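Local coordinates for fibrinogen binding protein (Staphylococcus aureus subsp. aureus Mu50, PDB 3DOA) that probably binds fibrinogen and belongs to the NFACT family of the H2TH clan, at residues R79-G84 / I113-I118. Sequence-based numbering, arbitrary orientation.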
loop_
_atom_site.group_PDB
_atom_site.type_symbol
_atom_site.label_atom_id
_atom_site.label_comp_id
_atom_site.label_asym_id
_atom_site.label_seq_id
_atom_site.Cartn_x
_atom_site.Cartn_y
_atom_site.Cartn_z
ATOM N N ARG A 79 -18.546 -9.810 6.812
ATOM C CA ARG A 79 -18.708 -11.060 7.513
ATOM C C ARG A 79 -19.430 -12.117 6.695
ATOM O O ARG A 79 -18.978 -13.262 6.625
ATOM C CB ARG A 79 -19.507 -10.815 8.751
ATOM C CG ARG A 79 -18.863 -9.801 9.638
ATOM C CD ARG A 79 -19.722 -9.407 10.828
ATOM N NE ARG A 79 -18.863 -9.020 11.940
ATOM C CZ ARG A 79 -19.263 -8.671 13.153
ATOM N NH1 ARG A 79 -20.536 -8.661 13.522
ATOM N NH2 ARG A 79 -18.342 -8.340 14.023
ATOM N N LYS A 80 -20.546 -11.730 6.087
ATOM C CA LYS A 80 -21.317 -12.612 5.221
ATOM C C LYS A 80 -20.445 -13.347 4.240
ATOM O O LYS A 80 -20.504 -14.548 4.107
ATOM C CB LYS A 80 -22.267 -11.783 4.394
ATOM C CG LYS A 80 -23.611 -12.423 4.104
ATOM C CD LYS A 80 -24.478 -11.645 3.011
ATOM C CE LYS A 80 -24.518 -12.380 1.629
ATOM N NZ LYS A 80 -25.939 -12.571 1.180
ATOM N N HIS A 81 -19.601 -12.613 3.539
ATOM C CA HIS A 81 -18.794 -13.196 2.472
ATOM C C HIS A 81 -17.436 -13.703 2.895
ATOM O O HIS A 81 -16.855 -14.518 2.177
ATOM C CB HIS A 81 -18.560 -12.164 1.403
ATOM C CG HIS A 81 -19.790 -11.742 0.681
ATOM N ND1 HIS A 81 -20.052 -12.134 -0.614
ATOM C CD2 HIS A 81 -20.786 -10.896 1.034
ATOM C CE1 HIS A 81 -21.182 -11.571 -1.010
ATOM N NE2 HIS A 81 -21.649 -10.819 -0.029
ATOM N N LEU A 82 -16.887 -13.200 3.996
ATOM C CA LEU A 82 -15.476 -13.489 4.321
ATOM C C LEU A 82 -15.278 -14.224 5.631
ATOM O O LEU A 82 -14.420 -15.058 5.753
ATOM C CB LEU A 82 -14.661 -12.199 4.328
ATOM C CG LEU A 82 -14.787 -11.324 3.074
ATOM C CD1 LEU A 82 -13.938 -10.068 3.185
ATOM C CD2 LEU A 82 -14.446 -12.108 1.802
ATOM N N GLU A 83 -16.107 -13.926 6.612
ATOM C CA GLU A 83 -15.976 -14.539 7.909
ATOM C C GLU A 83 -16.111 -16.010 7.650
ATOM O O GLU A 83 -17.066 -16.476 6.983
ATOM C CB GLU A 83 -17.059 -14.028 8.840
ATOM C CG GLU A 83 -16.685 -14.061 10.291
ATOM C CD GLU A 83 -17.630 -13.176 11.165
ATOM O OE1 GLU A 83 -17.251 -11.983 11.441
ATOM O OE2 GLU A 83 -18.743 -13.673 11.575
ATOM N N GLY A 84 -15.120 -16.734 8.129
ATOM C CA GLY A 84 -14.998 -18.144 7.835
ATOM C C GLY A 84 -13.842 -18.514 6.929
ATOM O O GLY A 84 -13.204 -19.535 7.159
ATOM N N ILE A 113 -17.312 -20.056 -2.247
ATOM C CA ILE A 113 -17.267 -18.751 -2.928
ATOM C C ILE A 113 -15.830 -18.210 -2.868
ATOM O O ILE A 113 -15.086 -18.431 -1.898
ATOM C CB ILE A 113 -18.291 -17.706 -2.350
ATOM C CG1 ILE A 113 -18.155 -17.611 -0.825
ATOM C CG2 ILE A 113 -19.676 -18.072 -2.765
ATOM C CD1 ILE A 113 -18.964 -16.550 -0.167
ATOM N N TYR A 114 -15.462 -17.535 -3.942
ATOM C CA TYR A 114 -14.159 -16.956 -4.107
ATOM C C TYR A 114 -14.355 -15.422 -4.136
ATOM O O TYR A 114 -15.060 -14.881 -4.983
ATOM C CB TYR A 114 -13.547 -17.460 -5.418
ATOM C CG TYR A 114 -12.967 -18.870 -5.343
ATOM C CD1 TYR A 114 -13.594 -19.931 -5.970
ATOM C CD2 TYR A 114 -11.780 -19.138 -4.643
ATOM C CE1 TYR A 114 -13.044 -21.211 -5.921
ATOM C CE2 TYR A 114 -11.236 -20.375 -4.571
ATOM C CZ TYR A 114 -11.862 -21.428 -5.220
ATOM O OH TYR A 114 -11.353 -22.722 -5.156
ATOM N N ARG A 115 -13.724 -14.745 -3.177
ATOM C CA ARG A 115 -13.759 -13.274 -2.978
ATOM C C ARG A 115 -12.361 -12.608 -2.986
ATOM O O ARG A 115 -11.372 -13.250 -2.597
ATOM C CB ARG A 115 -14.389 -13.002 -1.642
ATOM C CG ARG A 115 -15.732 -13.611 -1.511
ATOM C CD ARG A 115 -16.683 -13.019 -2.501
ATOM N NE ARG A 115 -18.075 -13.490 -2.392
ATOM C CZ ARG A 115 -18.702 -14.136 -3.363
ATOM N NH1 ARG A 115 -18.080 -14.453 -4.519
ATOM N NH2 ARG A 115 -19.956 -14.483 -3.162
ATOM N N THR A 116 -12.298 -11.353 -3.455
ATOM C CA THR A 116 -11.110 -10.507 -3.335
ATOM C C THR A 116 -11.444 -9.181 -2.667
ATOM O O THR A 116 -12.369 -8.470 -3.107
ATOM C CB THR A 116 -10.544 -10.190 -4.672
ATOM O OG1 THR A 116 -10.062 -11.406 -5.232
ATOM C CG2 THR A 116 -9.407 -9.214 -4.558
ATOM N N VAL A 117 -10.709 -8.865 -1.589
ATOM C CA VAL A 117 -10.737 -7.526 -0.987
ATOM C C VAL A 117 -9.630 -6.657 -1.634
ATOM O O VAL A 117 -8.467 -7.053 -1.654
ATOM C CB VAL A 117 -10.514 -7.623 0.506
ATOM C CG1 VAL A 117 -10.385 -6.212 1.135
ATOM C CG2 VAL A 117 -11.650 -8.446 1.128
ATOM N N ILE A 118 -10.017 -5.510 -2.195
ATOM C CA ILE A 118 -9.103 -4.548 -2.834
ATOM C C ILE A 118 -8.996 -3.229 -2.002
ATOM O O ILE A 118 -9.984 -2.506 -1.824
ATOM C CB ILE A 118 -9.572 -4.193 -4.224
ATOM C CG1 ILE A 118 -10.086 -5.442 -4.957
ATOM C CG2 ILE A 118 -8.441 -3.564 -4.979
ATOM C CD1 ILE A 118 -10.194 -5.288 -6.510
#
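His81 meets Arg115 at the C-terminal end of helix 73-82, where its ring nitrogen ND1 accepts a hydrogen bond from Arg115 NE, 3.0 Å away. The donor sits near the plane of the imidazole, at its edge, whereas ND1 is tilted somewhat from the guanidinium plane; the two flat groups are turned 49° against each other and the N-H...N angle is a bent 145°. Histidine suits this place because ND1, one bond from CG, can accept close to the backbone, and accepting from an arginine is consistent with an ND1 that carries no proton. Arginine in turn has a chain that bends at chi2 (-63°), bringing CD round toward the edge of the His81 ring; the guanidinium then folds back along its own strand, one face over Ile113 CB and NH1 hydrogen-bonded, from above the carbonyl plane, to Tyr114 O at 3.1 Å. Ile113 also reaches the helix end, with CD1 3.8 Å from His81 O, a carbonyl that is hydrogen-bonded to Ser105 on the neighbouring strand. The arrangement is a helix packed by its last turn on one face of a five-stranded antiparallel sheet, with strand 112-120 in the middle; Ile113, Arg115 and Val117 make the contact, while Tyr114 and Thr116 point to the other face, the alternation of a beta strand. Leu82, the last helical residue, supplies the apolar part. Its branched end is divided between two strand residues: CD2 lies 3.6 Å from Arg115 CB, against the aliphatic base of that side chain, and CD1 touches Val117 CG2 at 3.5 Å. The fork of leucine lets one methyl meet each neighbour; Leu82 also rests on Ile103, and the compact, beta-branched Val117 fits the strand, packing further against Leu128 and Leu130.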